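Local atomic coordinates of resiniferatoxin-binding, phosphotriesterase-related protein (Rhodobacter sphaeroides 2.4.1, PDB entry 3K2G), a protein that binds two zinc ions in a TIM-barrel active site and may act, like its family, as a phosphoric diester hydrolase. Residues 33-38 and 301-306. Sequence-based numbering, arbitrary orientation.
Sequences MHEHLQ and LSHDVF. With ZN (zinc ion), chain I; DTV ((2S,3S)-1,4-dimercaptobutane-2,3-diol), chain K.
Met33, a selenomethionine, and Leu301 are bridged by a water that accepts from Met33 N and donates to Leu301 O, while the selenium end of Met33 turns off to helix 337-352. At His34 the contact becomes direct: its backbone N donates to Ser302 OG at 2.9 Å. The His34 ring, its CG anti to the backbone N (chi1 -170°), lies alongside the Asp304 side chain with ring and carboxylate planes nearly perpendicular. Both reach one zinc ion, bound by His34 NE2 at 2.2 Å and Asp304 OD1 at 2.3 Å. His34 and His36 form the HxH motif after the first strand of the amidohydrolase-type TIM barrel; Asp304 is the metal-binding aspartate after the last, strand 299-301. Between the two histidines, Glu35 faces the other way and works as a second shell. Its chain bends at chi2, and Glu35 OE2 takes three donors: Ser302 OG on the anti side at 2.6 Å, His303 N on the syn side, and His303 ND1 from above the carboxylate plane. Glu35 OE1 receives Val305 N in a long but nearly straight bond (169°). The carboxylate thus pins the backbone on both sides of Asp304 and so probably helps to position it at the metal. His36 N donates to Val305 O, and the ring, held at ND1 by Thr107, gives His36 NE2 to the same zinc at 2.2 Å; Glu177 and a water that also donates to Asp304 OD2 complete the five ligands. Phe306 CB packs against His36 CD2, and the Phe306 ring helps line the dimercaptobutanediol pocket, with CE1 3.4 Å from ligand atom O2.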
HETATM    1  N   MSE B  33      -0.212  23.670  21.482  1.00 13.38           N
HETATM    2  CA  MSE B  33       1.016  23.199  22.106  1.00 12.98           C
HETATM    3  C   MSE B  33       2.335  23.704  21.536  1.00 12.64           C
HETATM    4  O   MSE B  33       3.377  23.579  22.183  1.00 11.69           O
HETATM    5  CB  MSE B  33       1.054  21.669  22.074  1.00 14.54           C
HETATM    6  CG  MSE B  33       0.154  20.987  23.102  1.00 15.41           C
HETATM    7 SE   MSE B  33       0.588  21.379  24.906  1.00 24.60          SE
HETATM    8  CE  MSE B  33       2.460  20.931  24.827  1.00 11.54           C
ATOM      9  N   HIS B  34       2.311  24.277  20.342  1.00 12.72           N
ATOM     10  CA  HIS B  34       3.567  24.706  19.758  1.00 13.02           C
ATOM     11  C   HIS B  34       3.430  25.881  18.799  1.00 12.65           C
ATOM     12  O   HIS B  34       3.130  25.702  17.617  1.00 13.35           O
ATOM     13  CB  HIS B  34       4.195  23.498  19.055  1.00 13.76           C
ATOM     14  CG  HIS B  34       5.601  23.714  18.598  1.00 15.35           C
ATOM     15  ND1 HIS B  34       6.621  22.848  18.920  1.00 14.77           N
ATOM     16  CD2 HIS B  34       6.149  24.666  17.806  1.00 15.31           C
ATOM     17  CE1 HIS B  34       7.740  23.255  18.346  1.00 17.88           C
ATOM     18  NE2 HIS B  34       7.479  24.355  17.663  1.00 15.56           N
ATOM     19  N   GLU B  35       3.669  27.078  19.317  1.00 12.17           N
ATOM     20  CA  GLU B  35       3.579  28.296  18.514  1.00 13.64           C
ATOM     21  C   GLU B  35       4.653  29.286  18.940  1.00 15.75           C
ATOM     22  O   GLU B  35       5.049  29.320  20.107  1.00 17.30           O
ATOM     23  CB  GLU B  35       2.222  28.976  18.710  1.00 11.75           C
ATOM     24  CG  GLU B  35       1.005  28.104  18.478  1.00 14.78           C
ATOM     25  CD  GLU B  35       0.869  27.643  17.036  1.00 15.30           C
ATOM     26  OE1 GLU B  35       1.327  28.366  16.126  1.00 15.40           O
ATOM     27  OE2 GLU B  35       0.287  26.557  16.815  1.00 15.70           O
ATOM     28  N   HIS B  36       5.133  30.088  17.994  1.00 17.36           N
ATOM     29  CA  HIS B  36       6.119  31.104  18.320  1.00 18.53           C
ATOM     30  C   HIS B  36       5.381  32.424  18.180  1.00 20.16           C
ATOM     31  O   HIS B  36       4.777  32.691  17.138  1.00 17.32           O
ATOM     32  CB  HIS B  36       7.297  31.039  17.355  1.00 18.51           C
ATOM     33  CG  HIS B  36       8.052  29.752  17.430  1.00 19.25           C
ATOM     34  ND1 HIS B  36       8.984  29.493  18.410  1.00 16.92           N
ATOM     35  CD2 HIS B  36       7.963  28.626  16.684  1.00 17.43           C
ATOM     36  CE1 HIS B  36       9.436  28.261  18.268  1.00 19.64           C
ATOM     37  NE2 HIS B  36       8.832  27.714  17.229  1.00 17.69           N
ATOM     38  N   LEU B  37       5.410  33.234  19.237  1.00 18.99           N
ATOM     39  CA  LEU B  37       4.720  34.517  19.224  1.00 19.47           C
ATOM     40  C   LEU B  37       5.647  35.638  18.779  1.00 19.80           C
ATOM     41  O   LEU B  37       5.204  36.640  18.222  1.00 18.73           O
ATOM     42  CB  LEU B  37       4.146  34.801  20.610  1.00 18.51           C
ATOM     43  CG  LEU B  37       3.221  33.662  21.053  1.00 19.43           C
ATOM     44  CD1 LEU B  37       2.584  33.992  22.390  1.00 19.53           C
ATOM     45  CD2 LEU B  37       2.154  33.438  19.993  1.00 19.29           C
ATOM     46  N   GLN B  38       6.934  35.436  19.032  1.00 20.21           N
ATOM     47  CA  GLN B  38       8.000  36.364  18.668  1.00 22.03           C
ATOM     48  C   GLN B  38       9.244  35.490  18.539  1.00 23.13           C
ATOM     49  O   GLN B  38       9.432  34.575  19.332  1.00 23.46           O
ATOM     50  CB  GLN B  38       8.238  37.388  19.785  1.00 22.08           C
ATOM     51  CG  GLN B  38       7.139  38.417  20.002  1.00 21.74           C
ATOM     52  CD  GLN B  38       7.042  39.412  18.862  1.00 23.85           C
ATOM     53  OE1 GLN B  38       6.360  39.170  17.865  1.00 25.01           O
ATOM     54  NE2 GLN B  38       7.741  40.531  18.997  1.00 21.88           N
ATOM     55  N   LEU B 301      -1.591  18.751  18.297  1.00 13.00           N
ATOM     56  CA  LEU B 301      -1.746  19.543  17.071  1.00 13.05           C
ATOM     57  C   LEU B 301      -1.400  21.020  17.253  1.00 11.06           C
ATOM     58  O   LEU B 301      -1.760  21.617  18.256  1.00 12.29           O
ATOM     59  CB  LEU B 301      -3.194  19.474  16.597  1.00 13.34           C
ATOM     60  CG  LEU B 301      -3.901  18.128  16.442  1.00 16.39           C
ATOM     61  CD1 LEU B 301      -5.389  18.375  16.177  1.00 15.97           C
ATOM     62  CD2 LEU B 301      -3.278  17.337  15.318  1.00 14.67           C
ATOM     63  N   SER B 302      -0.727  21.612  16.271  1.00 11.14           N
ATOM     64  CA  SER B 302      -0.391  23.037  16.335  1.00 12.41           C
ATOM     65  C   SER B 302       0.078  23.500  14.947  1.00 11.59           C
ATOM     66  O   SER B 302       0.120  22.685  14.021  1.00 11.46           O
ATOM     67  CB  SER B 302       0.689  23.282  17.396  1.00 14.66           C
ATOM     68  OG  SER B 302       0.324  24.356  18.253  1.00 12.55           O
ATOM     69  N   HIS B 303       0.412  24.785  14.793  1.00 12.00           N
ATOM     70  CA  HIS B 303       0.865  25.303  13.490  1.00 12.22           C
ATOM     71  C   HIS B 303       2.366  25.565  13.388  1.00 12.22           C
ATOM     72  O   HIS B 303       2.926  25.605  12.288  1.00 11.54           O
ATOM     73  CB  HIS B 303       0.207  26.646  13.125  1.00 13.57           C
ATOM     74  CG  HIS B 303      -1.246  26.758  13.467  1.00 14.51           C
ATOM     75  ND1 HIS B 303      -1.694  26.952  14.757  1.00 13.08           N
ATOM     76  CD2 HIS B 303      -2.344  26.806  12.676  1.00 14.36           C
ATOM     77  CE1 HIS B 303      -3.004  27.119  14.745  1.00 14.26           C
ATOM     78  NE2 HIS B 303      -3.425  27.035  13.495  1.00 12.73           N
ATOM     79  N   ASP B 304       3.015  25.769  14.526  1.00 11.65           N
ATOM     80  CA  ASP B 304       4.433  26.107  14.542  1.00 14.14           C
ATOM     81  C   ASP B 304       4.661  27.391  13.735  1.00 13.80           C
ATOM     82  O   ASP B 304       5.566  27.475  12.899  1.00 14.12           O
ATOM     83  CB  ASP B 304       5.312  24.987  13.974  1.00 13.83           C
ATOM     84  CG  ASP B 304       6.795  25.259  14.188  1.00 16.53           C
ATOM     85  OD1 ASP B 304       7.116  26.018  15.126  1.00 16.29           O
ATOM     86  OD2 ASP B 304       7.642  24.718  13.444  1.00 15.65           O
ATOM     87  N   VAL B 305       3.810  28.380  13.967  1.00 14.84           N
ATOM     88  CA  VAL B 305       3.966  29.673  13.309  1.00 15.51           C
ATOM     89  C   VAL B 305       5.363  30.139  13.710  1.00 14.89           C
ATOM     90  O   VAL B 305       5.659  30.247  14.902  1.00 13.08           O
ATOM     91  CB  VAL B 305       2.939  30.691  13.831  1.00 16.02           C
ATOM     92  CG1 VAL B 305       3.317  32.091  13.372  1.00 16.67           C
ATOM     93  CG2 VAL B 305       1.546  30.322  13.336  1.00 16.63           C
ATOM     94  N   PHE B 306       6.229  30.395  12.731  1.00 15.33           N
ATOM     95  CA  PHE B 306       7.584  30.825  13.046  1.00 16.16           C
ATOM     96  C   PHE B 306       8.173  31.837  12.070  1.00 15.03           C
ATOM     97  O   PHE B 306       9.341  32.188  12.181  1.00 16.34           O
ATOM     98  CB  PHE B 306       8.511  29.602  13.178  1.00 16.31           C
ATOM     99  CG  PHE B 306       8.958  29.022  11.870  1.00 18.04           C
ATOM    100  CD1 PHE B 306      10.264  29.214  11.420  1.00 16.96           C
ATOM    101  CD2 PHE B 306       8.086  28.271  11.094  1.00 16.98           C
ATOM    102  CE1 PHE B 306      10.691  28.668  10.213  1.00 18.15           C
ATOM    103  CE2 PHE B 306       8.499  27.721   9.882  1.00 19.15           C
ATOM    104  CZ  PHE B 306       9.806  27.919   9.442  1.00 20.20           C
TER
HETATM  105 ZN    ZN I 400       8.915  25.658  16.544  1.00 22.19          ZN
HETATM  106  S1  DTV K 402      15.023  23.956  10.948  1.00 45.30           S
HETATM  107  C1  DTV K 402      14.593  25.095  12.354  1.00 42.25           C
HETATM  108  C2  DTV K 402      14.273  26.522  11.908  1.00 41.69           C
HETATM  109  O2  DTV K 402      13.151  26.470  11.040  1.00 41.22           O
HETATM  110  C3  DTV K 402      13.941  27.408  13.122  1.00 41.08           C
HETATM  111  O3  DTV K 402      12.801  26.902  13.774  1.00 41.15           O
HETATM  112  C4  DTV K 402      13.654  28.856  12.727  1.00 39.95           C
HETATM  113  S4  DTV K 402      14.260  30.038  13.960  1.00 39.58           S
HETATM  114  O   HOH W   1      -2.294  21.887  20.724  1.00 18.75           O
HETATM  115  O   HOH W   2      10.073  24.802  15.211  1.00 19.45           O